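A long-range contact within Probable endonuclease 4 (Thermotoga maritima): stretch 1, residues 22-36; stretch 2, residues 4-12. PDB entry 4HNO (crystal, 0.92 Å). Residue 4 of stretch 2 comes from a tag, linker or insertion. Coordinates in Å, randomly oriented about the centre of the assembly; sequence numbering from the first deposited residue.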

# COMPACT_ATOMS: atom_id res chain seq x y z
N GLN A 22 17.63 -9.20 -3.01
CA GLN A 22 18.91 -8.59 -3.37
C GLN A 22 18.71 -7.20 -3.97
O GLN A 22 19.47 -6.28 -3.69
CB GLN A 22 19.66 -9.47 -4.37
CG GLN A 22 20.97 -8.88 -4.86
CD GLN A 22 22.05 -8.92 -3.81
OE1 GLN A 22 22.67 -9.95 -3.61
NE2 GLN A 22 22.26 -7.81 -3.11
N ASP A 23 17.71 -7.05 -4.83
CA ASP A 23 17.47 -5.76 -5.45
C ASP A 23 17.12 -4.72 -4.37
O ASP A 23 17.54 -3.56 -4.46
CB ASP A 23 16.33 -5.83 -6.46
CG ASP A 23 16.66 -6.64 -7.70
OD1 ASP A 23 17.84 -6.92 -7.97
OD2 ASP A 23 15.70 -7.00 -8.42
N THR A 24 16.37 -5.13 -3.35
CA THR A 24 16.00 -4.26 -2.24
C THR A 24 17.24 -3.81 -1.49
O THR A 24 17.45 -2.61 -1.25
CB THR A 24 15.03 -5.01 -1.32
OG1 THR A 24 13.78 -5.19 -1.99
CG2 THR A 24 14.78 -4.28 -0.04
N VAL A 25 18.10 -4.76 -1.14
CA VAL A 25 19.32 -4.41 -0.44
C VAL A 25 20.16 -3.46 -1.31
O VAL A 25 20.75 -2.49 -0.81
CB VAL A 25 20.11 -5.69 -0.10
CG1 VAL A 25 21.53 -5.38 0.36
CG2 VAL A 25 19.37 -6.48 0.95
N ASN A 26 20.21 -3.72 -2.61
CA ASN A 26 21.02 -2.92 -3.52
C ASN A 26 20.57 -1.48 -3.66
O ASN A 26 21.38 -0.62 -3.98
CB ASN A 26 21.10 -3.55 -4.92
CG ASN A 26 22.01 -4.77 -4.95
OD1 ASN A 26 22.79 -5.01 -4.02
ND2 ASN A 26 21.93 -5.53 -6.04
N ILE A 27 19.29 -1.20 -3.43
CA ILE A 27 18.84 0.19 -3.44
C ILE A 27 18.89 0.84 -2.06
O ILE A 27 18.51 2.00 -1.92
CB ILE A 27 17.43 0.39 -4.06
CG1 ILE A 27 16.31 -0.21 -3.20
CG2 ILE A 27 17.42 -0.13 -5.49
CD1 ILE A 27 14.91 0.23 -3.65
N GLY A 28 19.38 0.11 -1.05
CA GLY A 28 19.48 0.65 0.30
C GLY A 28 18.24 0.43 1.14
O GLY A 28 18.06 1.10 2.16
N GLY A 29 17.40 -0.52 0.74
CA GLY A 29 16.16 -0.79 1.45
C GLY A 29 16.22 -2.01 2.34
O GLY A 29 17.13 -2.84 2.25
N ASN A 30 15.19 -2.13 3.19
CA ASN A 30 15.01 -3.28 4.06
C ASN A 30 13.54 -3.71 4.09
O ASN A 30 13.14 -4.48 4.95
CB ASN A 30 15.52 -2.98 5.48
CG ASN A 30 14.81 -1.82 6.12
OD1 ASN A 30 13.75 -1.40 5.68
ND2 ASN A 30 15.40 -1.28 7.16
N SER A 31 12.78 -3.21 3.10
CA SER A 31 11.35 -3.45 2.96
C SER A 31 11.05 -3.43 1.47
O SER A 31 11.82 -2.86 0.69
CB SER A 31 10.58 -2.30 3.62
OG SER A 31 10.95 -2.12 4.98
N PHE A 32 9.92 -3.99 1.04
CA PHE A 32 9.53 -3.87 -0.36
C PHE A 32 8.06 -4.16 -0.55
O PHE A 32 7.42 -4.79 0.31
CB PHE A 32 10.35 -4.81 -1.28
CG PHE A 32 10.22 -6.29 -0.97
CD1 PHE A 32 9.13 -7.01 -1.40
CD2 PHE A 32 11.23 -6.95 -0.30
CE1 PHE A 32 9.05 -8.37 -1.14
CE2 PHE A 32 11.15 -8.30 -0.05
CZ PHE A 32 10.07 -9.01 -0.47
N GLN A 33 7.56 -3.71 -1.69
CA GLN A 33 6.26 -4.11 -2.20
C GLN A 33 6.45 -4.68 -3.60
O GLN A 33 7.30 -4.20 -4.34
CB GLN A 33 5.31 -2.91 -2.22
CG GLN A 33 3.92 -3.20 -2.77
CD GLN A 33 3.06 -1.97 -2.65
OE1 GLN A 33 2.29 -1.82 -1.70
NE2 GLN A 33 3.22 -1.08 -3.61
N ILE A 34 5.65 -5.68 -3.94
CA ILE A 34 5.65 -6.29 -5.26
C ILE A 34 4.23 -6.54 -5.70
O ILE A 34 3.33 -6.72 -4.89
CB ILE A 34 6.42 -7.63 -5.26
CG1 ILE A 34 6.01 -8.52 -4.08
CG2 ILE A 34 7.92 -7.38 -5.21
CD1 ILE A 34 6.42 -10.00 -4.22
N PHE A 35 4.01 -6.62 -7.01
CA PHE A 35 2.79 -7.24 -7.52
C PHE A 35 2.89 -8.76 -7.35
O PHE A 35 3.98 -9.31 -7.27
CB PHE A 35 2.55 -6.87 -8.99
CG PHE A 35 2.13 -5.43 -9.20
CD1 PHE A 35 2.86 -4.61 -10.02
CD2 PHE A 35 0.99 -4.92 -8.61
CE1 PHE A 35 2.46 -3.29 -10.24
CE2 PHE A 35 0.59 -3.61 -8.81
CZ PHE A 35 1.33 -2.79 -9.63
N PRO A 36 1.76 -9.46 -7.34
CA PRO A 36 1.79 -10.92 -7.16
C PRO A 36 1.88 -11.68 -8.47
O PRO A 36 1.99 -12.90 -8.45
CB PRO A 36 0.46 -11.21 -6.43
CG PRO A 36 -0.36 -9.98 -6.57
CD PRO A 36 0.40 -8.92 -7.25
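Stretch 2 (4-12) MIKIGAHMP

Stretch 2 runs beside the strand of stretch 1 as a parallel neighbour, and backbone hydrogen bonds fix the register around Gln-33. Met-11 N donates to Gln-33 O at 2.8 Å, and Gln-33 N donates to Ala-9 O at 3.1 Å, so that Gln-33 grips the residues before and after His-10, as expected of a parallel bridge. The CA atoms of Gln-33 and His-10 are 4.5 Å apart and their side chains share one face of the sheet, which lets Gln-33 NE2 donate to His-10 ND1 at 3.0 Å; ND1 therefore acts as the acceptor.

A second polar cluster forms at Asn-30. Its backbone N donates to Ile-7 O at 2.8 Å. With chi1 in the p well, its side chain reaches back along stretch 2: Asn-30 OD1 accepts from Ile-7 N at 2.9 Å and Asn-30 ND2 donates to Ile-5 O at 3.0 Å. The amide thus stands in for a backbone partner beside the extended segment of Ile-5 to Ile-7. Ser-31 OG, in turn, donates to Asn-30 OD1 at 3.0 Å.

Strands 31-34 and 7-10 approach to 4.7 Å between axes and cross at -15°. Between the two polar clusters the pairing is looser, and a water fills the gap, accepting from Ala-9 N at 2.8 Å and donating to Ser-31 O at 2.8 Å. Gly-8 suits this close passage: its CA lies 3.3 Å from Ser-31 O in a nearly linear CA-H...O contact, and a CB there would clash with that oxygen. A further water, near the end of the pairing, accepts from Phe-35 N at 2.9 Å and donates to Met-11 O at 2.7 Å.

Farther out, the edge of the His-10 ring is directed at the face of the Phe-35 ring, with centroids 4.5 Å apart and planes at 61°.

Met-11, all three chi angles in the m well, has the largest area covered by stretch 1. Its CG packs against Phe-32 CB at 3.7 Å, its SD lies 3.9 Å from Ile-27 CD1, and its CE reaches the helix at Asp-23 CB, 3.5 Å away. Ile-27 CD1 also meets Ala-9 CB at 3.9 Å, so this isoleucine, the residue just before the Schellman turn at Gly-28, touches both Ala-9 and Met-11. Ile-34 CG2 adds a contact with Met-11 CB at 4.1 Å.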

# COMPACT_ATOMS: atom_id res chain seq x y z
N MET A 4 16.92 1.44 11.89
CA MET A 4 15.86 2.23 12.55
C MET A 4 14.69 2.32 11.58
O MET A 4 13.65 1.67 11.76
CB MET A 4 16.36 3.63 12.89
N ILE A 5 14.88 3.11 10.54
CA ILE A 5 13.88 3.34 9.52
C ILE A 5 13.69 2.08 8.71
O ILE A 5 14.65 1.38 8.36
CB ILE A 5 14.33 4.50 8.61
CG1 ILE A 5 14.44 5.80 9.41
CG2 ILE A 5 13.40 4.66 7.41
CD1 ILE A 5 13.16 6.22 10.11
N LYS A 6 12.42 1.79 8.43
CA LYS A 6 12.03 0.68 7.56
C LYS A 6 11.60 1.33 6.25
O LYS A 6 10.65 2.09 6.23
CB LYS A 6 10.87 -0.10 8.19
CG LYS A 6 11.22 -0.76 9.53
CD LYS A 6 9.96 -1.28 10.21
CE LYS A 6 10.13 -1.63 11.66
NZ LYS A 6 9.99 -0.41 12.51
N ILE A 7 12.36 1.09 5.19
CA ILE A 7 12.19 1.78 3.93
C ILE A 7 12.50 0.87 2.76
O ILE A 7 13.38 0.02 2.82
CB ILE A 7 13.02 3.08 3.88
CG1 ILE A 7 12.68 3.90 2.64
CG2 ILE A 7 14.52 2.78 3.95
CD1 ILE A 7 13.17 5.35 2.72
N GLY A 8 11.75 1.06 1.69
CA GLY A 8 12.03 0.39 0.44
C GLY A 8 11.13 0.96 -0.64
O GLY A 8 10.66 2.09 -0.52
N ALA A 9 10.90 0.16 -1.67
CA ALA A 9 10.16 0.62 -2.83
C ALA A 9 9.32 -0.51 -3.41
O ALA A 9 9.49 -1.68 -3.06
CB ALA A 9 11.12 1.13 -3.90
N HIS A 10 8.41 -0.14 -4.29
CA HIS A 10 7.76 -1.09 -5.16
C HIS A 10 8.81 -1.61 -6.14
O HIS A 10 9.48 -0.83 -6.81
CB HIS A 10 6.60 -0.44 -5.89
CG HIS A 10 5.78 -1.46 -6.58
ND1 HIS A 10 4.69 -2.04 -6.00
CD2 HIS A 10 6.01 -2.13 -7.74
CE1 HIS A 10 4.23 -2.98 -6.80
NE2 HIS A 10 5.01 -3.06 -7.86
N MET A 11 8.97 -2.93 -6.18
CA MET A 11 10.05 -3.58 -6.91
C MET A 11 9.51 -4.40 -8.05
O MET A 11 8.48 -5.06 -7.91
CB MET A 11 10.82 -4.52 -5.98
CG MET A 11 11.36 -3.87 -4.72
SD MET A 11 12.51 -2.52 -4.99
CE MET A 11 13.95 -3.46 -5.56
N PRO A 12 10.24 -4.46 -9.17
CA PRO A 12 9.80 -5.28 -10.29
C PRO A 12 9.99 -6.77 -10.03
O PRO A 12 10.96 -7.20 -9.41
CB PRO A 12 10.70 -4.81 -11.43
CG PRO A 12 11.91 -4.30 -10.75
CD PRO A 12 11.45 -3.69 -9.48
O HOH W 1 12.80 -1.95 -1.73
O HOH W 2 6.01 -5.73 -8.90
O HOH W 3 13.24 -6.02 -7.99